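Long-range contacts in cucumber peeling cupredoxin (Cucumis sativus, PDB 1JER), which binds a copper ion as a plant blue copper protein of the phytocyanin family and probably carries electrons: residues V49-T54 with G84-V89; E78-L83 with I104-A109; V5-D10 with Q39-A44. All coordinates share one frame; numbering follows the deposited sequence.

Contact 1: residues V49-T54 with G84-V89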
# COMPACT_ATOMS: atom_id res chain seq x y z
N VAL A 49 -6.46 -8.59 6.84
CA VAL A 49 -5.77 -7.57 7.63
C VAL A 49 -6.74 -6.39 7.81
O VAL A 49 -7.24 -5.86 6.84
CB VAL A 49 -4.54 -7.02 6.87
CG1 VAL A 49 -3.88 -5.98 7.84
CG2 VAL A 49 -3.54 -8.14 6.61
N HIS A 50 -6.98 -6.07 9.09
CA HIS A 50 -7.89 -4.96 9.39
C HIS A 50 -7.26 -4.06 10.42
O HIS A 50 -6.70 -4.49 11.42
CB HIS A 50 -9.20 -5.57 9.95
CG HIS A 50 -10.18 -4.58 10.47
ND1 HIS A 50 -10.85 -3.68 9.68
CD2 HIS A 50 -10.65 -4.38 11.74
CE1 HIS A 50 -11.66 -2.93 10.42
NE2 HIS A 50 -11.55 -3.34 11.67
N GLU A 51 -7.31 -2.74 10.17
CA GLU A 51 -6.73 -1.84 11.19
C GLU A 51 -7.78 -1.46 12.20
O GLU A 51 -8.97 -1.27 11.84
CB GLU A 51 -6.19 -0.59 10.45
CG GLU A 51 -5.58 0.37 11.49
CD GLU A 51 -4.99 1.61 10.84
OE1 GLU A 51 -5.09 1.82 9.63
OE2 GLU A 51 -4.39 2.41 11.60
N MET A 52 -7.53 -1.45 13.49
CA MET A 52 -8.53 -1.08 14.49
C MET A 52 -8.21 0.38 14.99
O MET A 52 -7.06 0.76 15.01
CB MET A 52 -8.38 -1.92 15.74
CG MET A 52 -7.98 -3.35 15.54
SD MET A 52 -9.36 -4.43 16.03
CE MET A 52 -10.43 -4.13 14.62
N GLU A 53 -9.26 1.02 15.47
CA GLU A 53 -9.16 2.38 15.96
C GLU A 53 -8.54 2.51 17.34
O GLU A 53 -7.71 3.40 17.57
CB GLU A 53 -10.56 3.01 15.96
CG GLU A 53 -11.67 2.15 15.43
CD GLU A 53 -11.77 0.74 15.91
OE1 GLU A 53 -12.29 0.46 17.01
OE2 GLU A 53 -11.42 -0.18 15.12
N THR A 54 -9.00 1.71 18.29
CA THR A 54 -8.67 1.83 19.69
C THR A 54 -8.01 0.59 20.25
O THR A 54 -8.27 -0.51 19.75
CB THR A 54 -9.97 2.01 20.56
OG1 THR A 54 -10.78 3.04 19.96
CG2 THR A 54 -10.77 0.70 20.46
N GLY A 84 2.23 7.61 16.05
CA GLY A 84 1.55 6.99 17.16
C GLY A 84 1.23 5.50 16.91
O GLY A 84 1.78 4.90 15.98
N MET A 85 0.43 4.99 17.81
CA MET A 85 0.12 3.56 17.88
C MET A 85 -0.85 3.19 16.75
O MET A 85 -1.79 3.94 16.51
CB MET A 85 -0.56 3.25 19.21
CG MET A 85 0.37 3.27 20.42
SD MET A 85 1.85 2.35 20.24
CE MET A 85 1.33 0.66 20.15
N HIS A 86 -0.57 2.05 16.15
CA HIS A 86 -1.45 1.49 15.10
C HIS A 86 -1.69 0.01 15.49
O HIS A 86 -0.83 -0.64 16.05
CB HIS A 86 -0.85 1.59 13.74
CG HIS A 86 -0.81 2.99 13.18
ND1 HIS A 86 0.11 3.91 13.61
CD2 HIS A 86 -1.57 3.61 12.26
CE1 HIS A 86 -0.08 5.05 12.97
NE2 HIS A 86 -1.08 4.90 12.14
N TYR A 87 -2.90 -0.44 15.21
CA TYR A 87 -3.30 -1.79 15.66
C TYR A 87 -3.86 -2.54 14.44
O TYR A 87 -4.80 -2.05 13.80
CB TYR A 87 -4.54 -1.55 16.61
CG TYR A 87 -4.09 -0.77 17.84
CD1 TYR A 87 -3.23 -1.34 18.75
CD2 TYR A 87 -4.51 0.54 18.02
CE1 TYR A 87 -2.80 -0.63 19.88
CE2 TYR A 87 -4.10 1.26 19.14
CZ TYR A 87 -3.26 0.66 20.04
OH TYR A 87 -2.83 1.38 21.15
N PHE A 88 -3.35 -3.73 14.18
CA PHE A 88 -3.89 -4.48 13.00
C PHE A 88 -4.24 -5.89 13.50
O PHE A 88 -3.51 -6.46 14.31
CB PHE A 88 -2.78 -4.63 11.97
CG PHE A 88 -2.29 -3.30 11.40
CD1 PHE A 88 -2.93 -2.73 10.33
CD2 PHE A 88 -1.19 -2.68 12.02
CE1 PHE A 88 -2.52 -1.49 9.84
CE2 PHE A 88 -0.81 -1.44 11.53
CZ PHE A 88 -1.43 -0.88 10.44
N VAL A 89 -5.31 -6.45 12.93
CA VAL A 89 -5.65 -7.82 13.38
C VAL A 89 -6.14 -8.59 12.14
O VAL A 89 -6.42 -8.02 11.11
CB VAL A 89 -6.84 -7.78 14.37
CG1 VAL A 89 -6.45 -6.99 15.63
CG2 VAL A 89 -8.04 -7.10 13.71
O HOH W 1 -4.83 1.85 14.41
O HOH W 2 -5.04 4.00 16.62
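His50 and Glu51 pair antiparallel with Val89 and Phe88, joining the outermost strand 50-52 to strand 84-89 in the four-stranded sheet of the cupredoxin fold. His50 and Val89 exchange two backbone bonds, His50 N to Val89 O at 2.9 Å and Val89 N to His50 O at 2.8 Å. At the next hydrogen-bonded position, two residues on, Met52 N reaches Tyr87 O (2.8 Å), but a water replaces the return bond, linking Tyr87 N, Met52 O and Glu51 OE2. On the face with His50 and Tyr87, the bent Met52 chain crosses Val89 at about a right angle, SD 3.8 Å from CG2; Met52 CB meets Tyr87 CB at 4.0 Å, and Met52 O lies in plane at the edge of the Tyr87 ring. On the other, Glu51 stands extended, CG anti to its backbone N (chi1 -180°), and its CB rests 3.8 Å from Phe88 CE1. Its OE2 lies at the rim of the His86 ring, 3.1 Å from CD2, while His86 ND1 donates a bent bond to Gly84 O (3.1 Å, 137°) from above the carbonyl plane. An alanine in place of His86 would probably leave Gly84 O without this ring N-H and open a gap beside Glu51 OE2. The Glu51 carboxylate may favour a protonated His86. Next to the copper ligand Cys90 the strands thus join by two direct bonds; at Met52 a water replaces one.

Contact 2: residues E78-L83 with I104-A109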
# COMPACT_ATOMS: atom_id res chain seq x y z
N GLU A 78 0.31 -1.94 3.85
CA GLU A 78 -0.35 -0.77 4.46
C GLU A 78 0.70 0.33 4.68
O GLU A 78 1.76 0.03 5.17
CB GLU A 78 -0.86 -1.20 5.88
CG GLU A 78 -2.04 -2.21 5.73
CD GLU A 78 -3.35 -1.49 5.45
OE1 GLU A 78 -3.46 -0.28 5.77
OE2 GLU A 78 -4.30 -2.14 4.95
N ARG A 79 0.34 1.54 4.30
CA ARG A 79 1.26 2.67 4.47
C ARG A 79 1.11 3.23 5.88
O ARG A 79 0.02 3.36 6.40
CB ARG A 79 1.00 3.81 3.46
CG ARG A 79 2.29 4.66 3.30
CD ARG A 79 2.21 5.64 2.13
NE ARG A 79 3.49 5.65 1.36
CZ ARG A 79 4.46 6.52 1.57
NH1 ARG A 79 4.18 7.72 2.07
NH2 ARG A 79 5.74 6.23 1.28
N LEU A 80 2.26 3.59 6.47
CA LEU A 80 2.16 4.18 7.84
C LEU A 80 2.27 5.72 7.65
O LEU A 80 3.34 6.24 7.44
CB LEU A 80 3.33 3.64 8.66
CG LEU A 80 3.34 2.09 8.76
CD1 LEU A 80 4.54 1.58 9.53
CD2 LEU A 80 2.05 1.59 9.38
N ASP A 81 1.11 6.33 7.67
CA ASP A 81 0.85 7.70 7.36
C ASP A 81 0.81 8.63 8.58
O ASP A 81 0.83 9.85 8.35
CB ASP A 81 -0.71 7.75 6.89
CG ASP A 81 -0.76 7.21 5.48
OD1 ASP A 81 0.22 7.49 4.73
OD2 ASP A 81 -1.73 6.50 5.16
N GLU A 82 0.55 8.11 9.75
CA GLU A 82 0.35 8.97 10.93
C GLU A 82 1.23 8.49 12.08
O GLU A 82 1.56 7.30 12.17
CB GLU A 82 -1.12 8.91 11.35
CG GLU A 82 -2.01 8.20 10.38
CD GLU A 82 -2.96 9.08 9.61
OE1 GLU A 82 -2.73 10.30 9.52
OE2 GLU A 82 -3.95 8.53 9.05
N LEU A 83 1.57 9.43 12.95
CA LEU A 83 2.39 9.09 14.13
C LEU A 83 1.56 8.29 15.14
O LEU A 83 0.33 8.40 15.22
CB LEU A 83 2.75 10.43 14.83
CG LEU A 83 3.74 11.27 13.97
CD1 LEU A 83 4.08 12.54 14.75
CD2 LEU A 83 4.98 10.47 13.68
N ILE A 104 1.90 -1.40 16.64
CA ILE A 104 3.23 -0.82 16.41
C ILE A 104 3.17 0.69 16.68
O ILE A 104 2.13 1.31 16.63
CB ILE A 104 3.66 -1.02 14.97
CG1 ILE A 104 2.72 -0.39 13.94
CG2 ILE A 104 3.85 -2.51 14.66
CD1 ILE A 104 3.44 -0.07 12.63
N ASN A 105 4.36 1.23 17.01
CA ASN A 105 4.41 2.67 17.31
C ASN A 105 5.18 3.34 16.16
O ASN A 105 6.32 2.94 15.88
CB ASN A 105 5.27 2.82 18.60
CG ASN A 105 5.41 4.31 18.95
OD1 ASN A 105 6.53 4.79 19.19
ND2 ASN A 105 4.29 5.00 18.96
N VAL A 106 4.53 4.27 15.48
CA VAL A 106 5.13 4.95 14.35
C VAL A 106 5.71 6.31 14.78
O VAL A 106 5.00 7.09 15.43
CB VAL A 106 4.06 5.19 13.25
CG1 VAL A 106 4.70 5.82 12.01
CG2 VAL A 106 3.54 3.79 12.83
N VAL A 107 6.96 6.52 14.45
CA VAL A 107 7.60 7.83 14.81
C VAL A 107 7.90 8.61 13.57
O VAL A 107 7.80 8.20 12.40
CB VAL A 107 8.86 7.56 15.64
CG1 VAL A 107 8.52 6.80 16.92
CG2 VAL A 107 9.89 6.84 14.78
N ALA A 108 8.29 9.89 13.75
CA ALA A 108 8.55 10.71 12.55
C ALA A 108 9.72 10.22 11.75
O ALA A 108 10.55 9.43 12.19
CB ALA A 108 8.87 12.16 13.06
N ALA A 109 9.89 10.75 10.53
CA ALA A 109 11.04 10.34 9.73
C ALA A 109 12.21 11.29 9.88
O ALA A 109 13.38 10.88 9.88
CB ALA A 109 10.65 10.06 8.32
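Leu83 and Val106 mark the nearest approach of the two backbones, their CA atoms 5.0 Å apart. The chain directions from 80 to 83 and from 104 to 108 differ by 72°, so the two segments cross rather than run as paired strands. In keeping with this, the direct polar link between the backbones is weak: Leu83 CA directs its C-H at Val106 O over 3.5 Å, with an angle of 126° at the hydrogen. The carbonyl of Glu82 lies against a hydrocarbon surface instead, Glu82 O being 3.4 Å from Val106 CB and nearly as close to CG1. Deeper in, Leu80 and Ile104 reach toward each other tip to tip, with their CD1 atoms 3.7 Å apart. Ile104 holds CG1 between its backbone N and carbonyl carbon (chi1 60°), which directs that branch, rather than CG2, to the leucine. Leu80 CD1 also lies 4.1 Å from Val106 CG2, so a single methyl serves both partners. Leu80 and Ile104 both touch Leu38 of strand 37-40 as well. These side chains therefore fill the interior of the cupredoxin beta sandwich where the chain leaves strand 76-79 of one sheet and passes over the end of strand 101-107, on its way to strand 84-89 in the other sheet. Near the surface, Leu83 lays CD2 over the flat face of the peptide between Val107 and Ala108, 3.4 Å from Ala108 N. The same methyl makes a looser approach to Ala108 CB at 4.3 Å. Beyond this point Ala108 O accepts a hydrogen bond from Arg33 NH1. At the other end of the crossing, Arg79 turns outward, and its NH1 forms a salt bridge with Glu71 of the second subunit.

Contact 3: residues V5-D10 with Q39-A44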
# COMPACT_ATOMS: atom_id res chain seq x y z
N VAL A 5 10.06 -0.98 3.60
CA VAL A 5 8.79 -1.80 3.58
C VAL A 5 9.09 -2.96 4.52
O VAL A 5 10.00 -3.78 4.31
CB VAL A 5 8.55 -2.32 2.15
CG1 VAL A 5 7.27 -3.21 2.15
CG2 VAL A 5 8.36 -1.15 1.18
N HIS A 6 8.41 -2.98 5.66
CA HIS A 6 8.77 -4.04 6.65
C HIS A 6 7.90 -5.28 6.31
O HIS A 6 6.72 -5.10 6.03
CB HIS A 6 8.36 -3.56 8.03
CG HIS A 6 9.00 -2.27 8.42
ND1 HIS A 6 10.24 -2.25 9.06
CD2 HIS A 6 8.55 -0.99 8.31
CE1 HIS A 6 10.54 -0.97 9.32
NE2 HIS A 6 9.55 -0.20 8.87
N ILE A 7 8.48 -6.44 6.41
CA ILE A 7 7.70 -7.68 6.14
C ILE A 7 7.24 -8.24 7.49
O ILE A 7 8.04 -8.62 8.30
CB ILE A 7 8.62 -8.72 5.46
CG1 ILE A 7 9.19 -8.19 4.11
CG2 ILE A 7 7.75 -9.97 5.14
CD1 ILE A 7 8.07 -7.78 3.16
N VAL A 8 5.93 -8.13 7.73
CA VAL A 8 5.40 -8.50 9.04
C VAL A 8 5.74 -9.96 9.33
O VAL A 8 5.45 -10.84 8.53
CB VAL A 8 3.88 -8.30 9.06
CG1 VAL A 8 3.29 -8.85 10.36
CG2 VAL A 8 3.52 -6.83 8.92
N GLY A 9 6.41 -10.19 10.45
CA GLY A 9 6.83 -11.55 10.81
C GLY A 9 8.01 -12.07 10.03
O GLY A 9 8.32 -13.28 10.15
N ASP A 10 8.68 -11.22 9.25
CA ASP A 10 9.81 -11.61 8.42
C ASP A 10 9.44 -12.85 7.61
O ASP A 10 8.36 -12.85 6.96
CB ASP A 10 11.07 -11.80 9.24
CG ASP A 10 11.47 -10.49 9.96
OD1 ASP A 10 11.21 -9.43 9.40
OD2 ASP A 10 12.09 -10.60 11.01
N GLN A 39 4.12 -4.93 5.01
CA GLN A 39 3.62 -5.92 4.02
C GLN A 39 3.18 -7.20 4.78
O GLN A 39 4.03 -7.78 5.46
CB GLN A 39 4.73 -6.29 3.04
CG GLN A 39 4.26 -7.40 2.08
CD GLN A 39 5.13 -7.48 0.85
OE1 GLN A 39 5.74 -6.48 0.46
NE2 GLN A 39 5.17 -8.65 0.24
N PHE A 40 1.94 -7.58 4.59
CA PHE A 40 1.43 -8.83 5.27
C PHE A 40 1.27 -9.89 4.13
O PHE A 40 0.55 -9.61 3.19
CB PHE A 40 -0.01 -8.50 5.73
CG PHE A 40 -0.05 -7.56 6.93
CD1 PHE A 40 -0.01 -6.18 6.70
CD2 PHE A 40 -0.16 -8.02 8.21
CE1 PHE A 40 -0.13 -5.31 7.80
CE2 PHE A 40 -0.24 -7.16 9.31
CZ PHE A 40 -0.18 -5.78 9.07
N ASN A 41 2.01 -10.97 4.28
CA ASN A 41 1.99 -12.06 3.27
C ASN A 41 1.29 -13.28 3.92
O ASN A 41 1.64 -13.70 5.02
CB ASN A 41 3.45 -12.51 3.01
CG ASN A 41 4.23 -11.44 2.24
OD1 ASN A 41 3.74 -10.75 1.40
ND2 ASN A 41 5.55 -11.40 2.57
N PHE A 42 0.30 -13.79 3.20
CA PHE A 42 -0.39 -14.99 3.79
C PHE A 42 -1.05 -15.71 2.60
O PHE A 42 -1.26 -15.12 1.54
CB PHE A 42 -1.43 -14.51 4.75
CG PHE A 42 -2.35 -13.42 4.29
CD1 PHE A 42 -1.99 -12.08 4.42
CD2 PHE A 42 -3.60 -13.71 3.73
CE1 PHE A 42 -2.86 -11.08 4.01
CE2 PHE A 42 -4.46 -12.72 3.32
CZ PHE A 42 -4.09 -11.38 3.44
N PRO A 43 -1.45 -16.96 2.82
CA PRO A 43 -2.15 -17.68 1.71
C PRO A 43 -3.50 -17.05 1.47
O PRO A 43 -4.28 -16.72 2.36
CB PRO A 43 -2.25 -19.09 2.22
CG PRO A 43 -1.84 -19.12 3.62
CD PRO A 43 -1.26 -17.77 4.00
N ALA A 44 -3.79 -16.74 0.20
CA ALA A 44 -5.06 -16.09 -0.12
C ALA A 44 -6.22 -16.76 0.58
O ALA A 44 -6.23 -17.96 0.89
CB ALA A 44 -5.25 -16.14 -1.66
O HOH W 3 4.18 -10.72 6.08
O HOH W 4 6.73 -13.25 4.71
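Ile7 and Gln39 lie side by side and point the same way: the glutamine has CG anti to its backbone N (chi1 176°) and an extended chain beyond, while the isoleucine holds CG1 anti to its carbonyl carbon. Chi2 (-56°) then sets Ile7 CD1 against the glutamine stem, 3.7 Å from Gln39 CB and little farther from CD. The amide at the end of that stem is fixed in rotation, because Gln39 NE2 donates a nearly straight bond (2.8 Å, 174°) to a lone pair of Asn41 OD1, which lies in the plane of the glutamine amide. Asn41 ND2 in turn sits 3.7 Å from Ile7 CG2 and reaches Asp10 O through a water. At the next residue of each segment, Val8 CG2 stands over the centre of the Phe40 ring, a CH-pi contact with the methyl 3.7 Å above the ring plane. The backbones pair in parallel around Gln39, whose N binds His6 O at 2.8 Å and whose O receives Val8 N at 3.0 Å. A further water joins Gln39 O and Asn41 N to Val8 O, within the type II turn from Ile7 to Asp10, where Gly9 takes a positive phi. Within this chain, strand 5-7 is the outermost member of its sheet, with strand 37-40 between it and strand 76-79. Val8 also touches Tyr23 of helix 22-28, and the Phe40 ring meets Trp14 edge-to-face and packs on Val49, on the side toward the copper site, about 10 Å from its side chain to the copper.

From the N terminus, contact 3 closes first, drawing 39-44 back to 5-10 around a loop that holds helix 22-28 and strand 32-33. The chain then passes the copper ligand His47 before contact 1, in which 84-89 closes back on 49-54 around helix 55-60 and strand 76-79. Contacts 1 and 2 cross: 78-83 lies inside the loop that 84-89 closes, while its partner 104-109 comes after that closure. The loop of contact 2 carries Cys90, His95 and Gln100. Strands 84-89 and 101-107 are neighbours in one sheet, where His86 N probably bonds to Ile104 O at 2.8 Å. Between the sheets, Phe40 of contact 3 packs against Phe88 of contact 1.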